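Side-chain contacts in probable CoA-transferase alpha subunit (Rhodococcus jostii, PDB 6COJ), which is the probable alpha subunit of a coenzyme A transferase family enzyme and binds a spirocyclic CoA thioester, probably its substrate or a related compound: residues Ala252-Ala257 with Arg269-Ser274; Glu265-His270 with Gln282-Thr287. The protein carries 1 engineered substitution. All blocks are in the same frame, centred on the assembly; numbering follows the deposited sequence.

Contact 1 (Ala252-Ala257 with Arg269-Ser274)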
ATOM      1  N   ALA A 252      24.715   1.801  -8.362  1.00 15.80           N
ATOM      2  CA  ALA A 252      23.685   2.561  -9.047  1.00 15.51           C
ATOM      3  C   ALA A 252      24.252   3.624  -9.983  1.00 14.74           C
ATOM      4  O   ALA A 252      23.486   4.229 -10.739  1.00 16.27           O
ATOM      5  CB  ALA A 252      22.720   3.197  -8.037  1.00 15.50           C
ATOM      6  N   HIS A 253      25.564   3.852  -9.966  1.00 16.60           N
ATOM      7  CA  HIS A 253      26.161   4.872 -10.827  1.00 16.98           C
ATOM      8  C   HIS A 253      25.790   4.579 -12.285  1.00 15.97           C
ATOM      9  O   HIS A 253      25.937   3.441 -12.718  1.00 18.77           O
ATOM     10  CB  HIS A 253      27.683   4.862 -10.668  1.00 17.74           C
ATOM     11  CG  HIS A 253      28.364   5.957 -11.424  1.00 17.92           C
ATOM     12  ND1 HIS A 253      28.682   5.852 -12.763  1.00 18.58           N
ATOM     13  CD2 HIS A 253      28.769   7.190 -11.035  1.00 21.79           C
ATOM     14  CE1 HIS A 253      29.247   6.974 -13.166  1.00 19.84           C
ATOM     15  NE2 HIS A 253      29.321   7.799 -12.135  1.00 19.50           N
ATOM     16  N   PHE A 254      25.337   5.569 -13.062  1.00 17.81           N
ATOM     17  CA  PHE A 254      25.403   6.994 -12.755  1.00 18.00           C
ATOM     18  C   PHE A 254      24.101   7.619 -12.257  1.00 18.42           C
ATOM     19  O   PHE A 254      23.951   8.842 -12.309  1.00 20.33           O
ATOM     20  CB  PHE A 254      25.874   7.762 -14.007  1.00 17.82           C
ATOM     21  CG  PHE A 254      25.222   7.304 -15.292  1.00 21.38           C
ATOM     22  CD1 PHE A 254      23.990   7.819 -15.692  1.00 21.23           C
ATOM     23  CD2 PHE A 254      25.840   6.357 -16.101  1.00 20.81           C
ATOM     24  CE1 PHE A 254      23.396   7.394 -16.879  1.00 21.76           C
ATOM     25  CE2 PHE A 254      25.250   5.928 -17.289  1.00 22.40           C
ATOM     26  CZ  PHE A 254      24.029   6.449 -17.677  1.00 24.59           C
ATOM     27  N   THR A 255      23.166   6.810 -11.761  1.00 15.36           N
ATOM     28  CA  THR A 255      21.950   7.361 -11.173  1.00 15.49           C
ATOM     29  C   THR A 255      22.186   7.688  -9.694  1.00 15.60           C
ATOM     30  O   THR A 255      23.188   7.282  -9.095  1.00 17.20           O
ATOM     31  CB  THR A 255      20.776   6.390 -11.344  1.00 17.41           C
ATOM     32  OG1 THR A 255      20.969   5.197 -10.560  1.00 15.88           O
ATOM     33  CG2 THR A 255      20.650   6.011 -12.820  1.00 16.19           C
ATOM     34  N   LEU A 256      21.266   8.444  -9.100  1.00 16.73           N
ATOM     35  CA  LEU A 256      21.410   8.769  -7.680  1.00 15.73           C
ATOM     36  C   LEU A 256      21.069   7.557  -6.807  1.00 15.33           C
ATOM     37  O   LEU A 256      20.489   6.570  -7.264  1.00 16.23           O
ATOM     38  CB  LEU A 256      20.586  10.006  -7.302  1.00 17.31           C
ATOM     39  CG  LEU A 256      19.071  10.037  -7.523  1.00 16.18           C
ATOM     40  CD1 LEU A 256      18.326   9.149  -6.534  1.00 16.91           C
ATOM     41  CD2 LEU A 256      18.557  11.473  -7.427  1.00 19.55           C
ATOM     42  N   ALA A 257      21.404   7.640  -5.524  1.00 17.41           N
ATOM     43  CA  ALA A 257      21.189   6.487  -4.650  1.00 17.00           C
ATOM     44  C   ALA A 257      20.887   6.922  -3.219  1.00 18.53           C
ATOM     45  O   ALA A 257      21.562   6.543  -2.267  1.00 17.95           O
ATOM     46  CB  ALA A 257      22.376   5.529  -4.699  1.00 19.78           C
ATOM     47  N   ARG A 269      25.510  13.212 -18.644  1.00 21.54           N
ATOM     48  CA  ARG A 269      25.605  14.020 -19.856  1.00 23.84           C
ATOM     49  C   ARG A 269      26.537  13.385 -20.876  1.00 27.43           C
ATOM     50  O   ARG A 269      26.240  13.386 -22.075  1.00 26.38           O
ATOM     51  CB  ARG A 269      26.041  15.444 -19.527  1.00 27.24           C
ATOM     52  CG  ARG A 269      24.916  16.302 -19.002  1.00 33.93           C
ATOM     53  CD  ARG A 269      25.288  17.769 -18.955  1.00 37.57           C
ATOM     54  NE  ARG A 269      26.368  18.050 -18.021  1.00 44.29           N
ATOM     55  CZ  ARG A 269      26.184  18.405 -16.755  1.00 50.85           C
ATOM     56  NH1 ARG A 269      24.956  18.495 -16.254  1.00 37.31           N
ATOM     57  NH2 ARG A 269      27.229  18.656 -15.984  1.00 44.67           N
ATOM     58  N   HIS A 270      27.665  12.830 -20.420  1.00 23.75           N
ATOM     59  CA  HIS A 270      28.600  12.182 -21.337  1.00 29.15           C
ATOM     60  C   HIS A 270      27.988  10.935 -21.967  1.00 24.42           C
ATOM     61  O   HIS A 270      28.165  10.685 -23.167  1.00 25.69           O
ATOM     62  CB  HIS A 270      29.897  11.840 -20.599  1.00 28.77           C
ATOM     63  CG  HIS A 270      30.937  11.197 -21.463  1.00 27.82           C
ATOM     64  ND1 HIS A 270      31.559  11.862 -22.497  1.00 32.86           N
ATOM     65  CD2 HIS A 270      31.463   9.952 -21.444  1.00 26.38           C
ATOM     66  CE1 HIS A 270      32.422  11.054 -23.081  1.00 29.84           C
ATOM     67  NE2 HIS A 270      32.383   9.889 -22.463  1.00 30.24           N
ATOM     68  N   TYR A 271      27.261  10.141 -21.176  1.00 24.22           N
ATOM     69  CA  TYR A 271      26.530   9.004 -21.725  1.00 22.47           C
ATOM     70  C   TYR A 271      25.580   9.447 -22.834  1.00 24.44           C
ATOM     71  O   TYR A 271      25.576   8.878 -23.935  1.00 24.04           O
ATOM     72  CB  TYR A 271      25.769   8.288 -20.595  1.00 20.57           C
ATOM     73  CG  TYR A 271      24.541   7.530 -21.051  1.00 19.28           C
ATOM     74  CD1 TYR A 271      24.650   6.286 -21.670  1.00 19.49           C
ATOM     75  CD2 TYR A 271      23.268   8.061 -20.870  1.00 18.80           C
ATOM     76  CE1 TYR A 271      23.522   5.595 -22.097  1.00 19.22           C
ATOM     77  CE2 TYR A 271      22.134   7.380 -21.297  1.00 18.58           C
ATOM     78  CZ  TYR A 271      22.268   6.146 -21.907  1.00 18.78           C
ATOM     79  OH  TYR A 271      21.153   5.460 -22.324  1.00 19.98           O
ATOM     80  N   ALA A 272      24.781  10.485 -22.565  1.00 22.92           N
ATOM     81  CA  ALA A 272      23.770  10.917 -23.527  1.00 22.29           C
ATOM     82  C   ALA A 272      24.411  11.467 -24.795  1.00 28.57           C
ATOM     83  O   ALA A 272      23.996  11.128 -25.910  1.00 28.69           O
ATOM     84  CB  ALA A 272      22.844  11.952 -22.879  1.00 23.38           C
ATOM     85  N   GLU A 273      25.437  12.314 -24.643  1.00 25.97           N
ATOM     86  CA  GLU A 273      26.111  12.865 -25.814  0.50 30.71           C
ATOM     87  C   GLU A 273      26.876  11.798 -26.582  1.00 29.68           C
ATOM     88  O   GLU A 273      27.062  11.925 -27.797  1.00 32.90           O
ATOM     89  CB  GLU A 273      27.038  14.013 -25.410  0.50 31.63           C
ATOM     90  CG  GLU A 273      26.311  15.319 -25.138  0.50 33.77           C
ATOM     91  CD  GLU A 273      26.977  16.141 -24.057  0.50 54.94           C
ATOM     92  OE1 GLU A 273      28.113  15.799 -23.664  0.50 55.66           O
ATOM     93  OE2 GLU A 273      26.364  17.129 -23.599  0.50 51.89           O
ATOM     94  N   SER A 274      27.321  10.737 -25.912  1.00 28.90           N
ATOM     95  CA  SER A 274      28.042   9.690 -26.627  1.00 34.92           C
ATOM     96  C   SER A 274      27.127   8.862 -27.523  1.00 29.48           C
ATOM     97  O   SER A 274      27.617   8.208 -28.450  1.00 31.31           O
ATOM     98  CB  SER A 274      28.813   8.801 -25.650  1.00 32.33           C
ATOM     99  OG  SER A 274      29.872   9.526 -25.043  1.00 31.51           O
TER

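Contact 2 (Glu265-His270 with Gln282-Thr287)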
ATOM      1  N   GLU A 265      25.941  13.869 -12.602  1.00 20.51           N
ATOM      2  CA  GLU A 265      25.314  14.625 -13.683  1.00 19.94           C
ATOM      3  C   GLU A 265      26.248  14.766 -14.877  1.00 22.71           C
ATOM      4  O   GLU A 265      25.824  14.610 -16.030  1.00 24.29           O
ATOM      5  CB  GLU A 265      24.884  16.006 -13.176  1.00 21.45           C
ATOM      6  CG  GLU A 265      23.861  15.988 -12.037  1.00 20.48           C
ATOM      7  CD  GLU A 265      22.460  15.669 -12.513  1.00 25.03           C
ATOM      8  OE1 GLU A 265      21.556  15.551 -11.657  1.00 25.03           O
ATOM      9  OE2 GLU A 265      22.261  15.534 -13.735  1.00 22.74           O
ATOM     10  N   LYS A 266      27.526  15.062 -14.619  1.00 24.01           N
ATOM     11  CA  LYS A 266      28.487  15.211 -15.705  1.00 24.04           C
ATOM     12  C   LYS A 266      28.638  13.914 -16.491  1.00 23.19           C
ATOM     13  O   LYS A 266      28.719  13.934 -17.726  1.00 24.41           O
ATOM     14  CB  LYS A 266      29.833  15.678 -15.144  1.00 27.82           C
ATOM     15  CG  LYS A 266      29.908  17.177 -14.820  1.00 39.06           C
ATOM     16  CD  LYS A 266      29.440  17.498 -13.413  1.00 57.51           C
ATOM     17  CE  LYS A 266      28.694  18.822 -13.345  1.00 59.05           C
ATOM     18  NZ  LYS A 266      27.979  19.048 -12.058  1.00 54.18           N
ATOM     19  N   PHE A 267      28.666  12.771 -15.799  1.00 22.49           N
ATOM     20  CA  PHE A 267      28.824  11.516 -16.521  1.00 24.92           C
ATOM     21  C   PHE A 267      27.560  11.143 -17.275  1.00 20.76           C
ATOM     22  O   PHE A 267      27.634  10.596 -18.381  1.00 22.10           O
ATOM     23  CB  PHE A 267      29.263  10.367 -15.617  1.00 22.52           C
ATOM     24  CG  PHE A 267      29.718   9.165 -16.394  1.00 23.70           C
ATOM     25  CD1 PHE A 267      30.996   9.124 -16.932  1.00 24.66           C
ATOM     26  CD2 PHE A 267      28.856   8.113 -16.648  1.00 23.07           C
ATOM     27  CE1 PHE A 267      31.412   8.040 -17.679  1.00 27.50           C
ATOM     28  CE2 PHE A 267      29.268   7.023 -17.395  1.00 22.25           C
ATOM     29  CZ  PHE A 267      30.552   6.989 -17.916  1.00 24.99           C
ATOM     30  N   GLN A 268      26.388  11.402 -16.694  1.00 20.23           N
ATOM     31  CA  GLN A 268      25.164  11.121 -17.435  1.00 19.00           C
ATOM     32  C   GLN A 268      25.099  11.945 -18.713  1.00 20.26           C
ATOM     33  O   GLN A 268      24.688  11.441 -19.762  1.00 20.86           O
ATOM     34  CB  GLN A 268      23.923  11.351 -16.581  1.00 18.35           C
ATOM     35  CG  GLN A 268      22.659  11.051 -17.362  1.00 17.88           C
ATOM     36  CD  GLN A 268      21.445  10.980 -16.482  1.00 18.71           C
ATOM     37  OE1 GLN A 268      21.159   9.943 -15.897  1.00 22.47           O
ATOM     38  NE2 GLN A 268      20.717  12.076 -16.403  1.00 20.37           N
ATOM     39  N   ARG A 269      25.510  13.212 -18.644  1.00 21.54           N
ATOM     40  CA  ARG A 269      25.605  14.020 -19.856  1.00 23.84           C
ATOM     41  C   ARG A 269      26.537  13.385 -20.876  1.00 27.43           C
ATOM     42  O   ARG A 269      26.240  13.386 -22.075  1.00 26.38           O
ATOM     43  CB  ARG A 269      26.041  15.444 -19.527  1.00 27.24           C
ATOM     44  CG  ARG A 269      24.916  16.302 -19.002  1.00 33.93           C
ATOM     45  CD  ARG A 269      25.288  17.769 -18.955  1.00 37.57           C
ATOM     46  NE  ARG A 269      26.368  18.050 -18.021  1.00 44.29           N
ATOM     47  CZ  ARG A 269      26.184  18.405 -16.755  1.00 50.85           C
ATOM     48  NH1 ARG A 269      24.956  18.495 -16.254  1.00 37.31           N
ATOM     49  NH2 ARG A 269      27.229  18.656 -15.984  1.00 44.67           N
ATOM     50  N   HIS A 270      27.665  12.830 -20.420  1.00 23.75           N
ATOM     51  CA  HIS A 270      28.600  12.182 -21.337  1.00 29.15           C
ATOM     52  C   HIS A 270      27.988  10.935 -21.967  1.00 24.42           C
ATOM     53  O   HIS A 270      28.165  10.685 -23.167  1.00 25.69           O
ATOM     54  CB  HIS A 270      29.897  11.840 -20.599  1.00 28.77           C
ATOM     55  CG  HIS A 270      30.937  11.197 -21.463  1.00 27.82           C
ATOM     56  ND1 HIS A 270      31.559  11.862 -22.497  1.00 32.86           N
ATOM     57  CD2 HIS A 270      31.463   9.952 -21.444  1.00 26.38           C
ATOM     58  CE1 HIS A 270      32.422  11.054 -23.081  1.00 29.84           C
ATOM     59  NE2 HIS A 270      32.383   9.889 -22.463  1.00 30.24           N
ATOM     60  N   GLN A 282      31.139   3.913 -29.905  1.00 31.14           N
ATOM     61  CA  GLN A 282      32.221   2.927 -29.845  0.61 32.54           C
ATOM     62  C   GLN A 282      33.247   3.305 -28.788  1.00 32.97           C
ATOM     63  O   GLN A 282      33.777   2.446 -28.077  1.00 33.34           O
ATOM     64  CB  GLN A 282      32.912   2.830 -31.212  0.61 34.68           C
ATOM     65  CG  GLN A 282      34.137   1.901 -31.256  0.61 36.69           C
ATOM     66  CD  GLN A 282      35.464   2.640 -31.099  0.61 46.39           C
ATOM     67  OE1 GLN A 282      35.580   3.818 -31.440  0.61 38.76           O
ATOM     68  NE2 GLN A 282      36.473   1.940 -30.586  0.61 41.72           N
ATOM     69  N   GLN A 283      33.546   4.600 -28.689  1.00 33.20           N
ATOM     70  CA  GLN A 283      34.533   5.056 -27.718  1.00 33.89           C
ATOM     71  C   GLN A 283      33.998   4.918 -26.300  1.00 32.59           C
ATOM     72  O   GLN A 283      34.724   4.501 -25.392  1.00 32.45           O
ATOM     73  CB  GLN A 283      34.903   6.507 -28.004  1.00 37.28           C
ATOM     74  CG  GLN A 283      36.121   6.985 -27.234  1.00 53.46           C
ATOM     75  CD  GLN A 283      37.283   6.021 -27.353  1.00 68.26           C
ATOM     76  OE1 GLN A 283      37.636   5.329 -26.393  1.00 77.14           O
ATOM     77  NE2 GLN A 283      37.879   5.957 -28.545  1.00 83.03           N
ATOM     78  N   PHE A 284      32.728   5.265 -26.092  1.00 30.01           N
ATOM     79  CA  PHE A 284      32.117   5.063 -24.784  1.00 28.72           C
ATOM     80  C   PHE A 284      32.131   3.589 -24.406  1.00 31.44           C
ATOM     81  O   PHE A 284      32.489   3.231 -23.280  1.00 28.30           O
ATOM     82  CB  PHE A 284      30.686   5.598 -24.810  1.00 27.21           C
ATOM     83  CG  PHE A 284      30.010   5.601 -23.471  1.00 27.77           C
ATOM     84  CD1 PHE A 284      29.323   4.486 -23.021  1.00 23.82           C
ATOM     85  CD2 PHE A 284      30.055   6.727 -22.664  1.00 25.79           C
ATOM     86  CE1 PHE A 284      28.695   4.491 -21.787  1.00 23.31           C
ATOM     87  CE2 PHE A 284      29.422   6.743 -21.420  1.00 23.00           C
ATOM     88  CZ  PHE A 284      28.744   5.624 -20.982  1.00 22.63           C
ATOM     89  N   VAL A 285      31.763   2.720 -25.348  1.00 28.47           N
ATOM     90  CA  VAL A 285      31.786   1.278 -25.106  1.00 28.79           C
ATOM     91  C   VAL A 285      33.203   0.814 -24.781  1.00 30.74           C
ATOM     92  O   VAL A 285      33.425   0.068 -23.820  1.00 30.79           O
ATOM     93  CB  VAL A 285      31.196   0.531 -26.315  1.00 29.24           C
ATOM     94  CG1 VAL A 285      31.527  -0.948 -26.260  1.00 31.42           C
ATOM     95  CG2 VAL A 285      29.689   0.756 -26.377  1.00 27.48           C
ATOM     96  N   ALA A 286      34.182   1.250 -25.579  1.00 32.51           N
ATOM     97  CA  ALA A 286      35.563   0.825 -25.359  1.00 34.79           C
ATOM     98  C   ALA A 286      36.057   1.238 -23.978  1.00 34.57           C
ATOM     99  O   ALA A 286      36.756   0.472 -23.306  1.00 35.80           O
ATOM    100  CB  ALA A 286      36.477   1.388 -26.449  1.00 36.89           C
ATOM    101  N   THR A 287      35.698   2.443 -23.534  1.00 33.22           N
ATOM    102  CA  THR A 287      36.224   2.952 -22.272  1.00 33.24           C
ATOM    103  C   THR A 287      35.457   2.415 -21.066  1.00 31.39           C
ATOM    104  O   THR A 287      36.067   2.104 -20.038  1.00 32.04           O
ATOM    105  CB  THR A 287      36.218   4.484 -22.275  1.00 32.95           C
ATOM    106  OG1 THR A 287      37.057   4.968 -23.330  1.00 36.00           O
ATOM    107  CG2 THR A 287      36.729   5.031 -20.944  1.00 33.80           C
TER

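Contact 1 (Ala252-Ala257 with Arg269-Ser274)
Phe254 and Tyr271 are brought together by two different first torsions. In Phe254, CG stands between the backbone N and the carbonyl carbon (chi1 43°), which swings the ring out of the loop toward the helix; in Tyr271, CG lies roughly opposite the backbone N (chi1 154°). The two side chains then cross at about a right angle. The far end of the phenylalanine does the touching: CZ of Phe254 sits over one face of the tyrosine ring, offset toward the rim, and comes within 3.6 Å of Tyr271 CG. Because the planes are inclined at 37°, with centroids 5.1 Å apart, the pair is oblique, held by plain apolar contact. Phenylalanine suits a site that asks only for a flat hydrocarbon. Tyrosine offers the same ring surface at its inner end, while its hydroxyl, at the other end, hydrogen-bonds Asp98.

The loop forms a type VIa-like β-turn, Ala252-Thr255, with a cis peptide bond at its centre; phenylalanine rather than the usual proline follows that bond. CB of Phe254 lies over one face of the neighbouring His253 ring. Thr255 returns to Ala252 O twice from the same face of its carbonyl, through OG1 at 2.7 Å and the backbone N at 2.8 Å; a short side chain with a hydroxyl close to the backbone suits this place, and OG1 also hydrogen-bonds with Lys46 N. On the helix, Ser274 bends back so that OG donates to His270 O at 2.8 Å.

Both nitrogens of His253 are engaged, by Tyr296 and Asp264. The buried pair thus joins the loop following strand 244-247, the last strand of the parallel sheet, to helix 265-274, with Pro70 and Leu74 of helix 70-77, Phe284 of helix 278-288 and Tyr296 of helix 293-306 packed around it.

Contact 2 (Glu265-His270 with Gln282-Thr287)
Phe284 touches both Phe267 and His270 with three neighbouring ring atoms, CD2, CE2 and CZ. CE2 of Phe284 lies 3.7 Å from CZ of Phe267, and the neighbouring CZ of Phe284 is 3.8 Å from the same Phe267 atom. On the other partner, CD2 of His270 comes in at the edge of the Phe284 ring, in its plane, 3.7 Å from Phe284 CD2. Neither pair is a regular stack: the planes of Phe284 and Phe267 make 39°, and those of Phe284 and His270 make 40°. Phe267 and Phe284 reach toward one another from opposite directions, whereas His270 slides past the phenylalanine.

With CG of Phe284 opposite its backbone N (chi1 -173°), the ring extends straight across to the other helix. Phe267 and His270 are three positions apart on theirs, so nearly one turn brings both to the same side. Phenylalanine fits the two buried places, which call for no polar partner; histidine suits the partly exposed margin, since its CD2 and NE2 can lie against the phenylalanine while a polar ring is tolerated where burial is incomplete.

Further out, Trp281 of helix 278-288 stacks on Phe284, Tyr288 of the same helix packs edge-to-face with Phe267, and Phe303 of helix 293-306 meets the ring of His270. An alanine in place of Phe284 would probably open a gap between the helices, leaving Phe267 and His270 without the ring that joins them and Trp281 without its stacking mate.

Phe267, His270 and Phe284 make up an aromatic cluster that forms part of the interface between the consecutive helices 265-274 and 278-288.

In the fold
Helix 265-274 serves both contacts: contact 1 ties it to the preceding loop, contact 2 to the following helix. Their centres are about 8 Å apart, and they merge where Phe254 packs against Phe267 and Gln268, and where Phe284 reaches Tyr271 and Ser274. The centre of contact 1 is about 15 Å from the centre of the chain and that of contact 2 about 20 Å. Both touching residues of contact 1 are buried; contact 2 is mostly buried but has a partly exposed histidine at its margin. Neither has a hydrogen bond across it. Contact 1 is a single aromatic pair beside a loop whose turn is held by hydrogen bonds, whereas contact 2 gathers three rings between two helices.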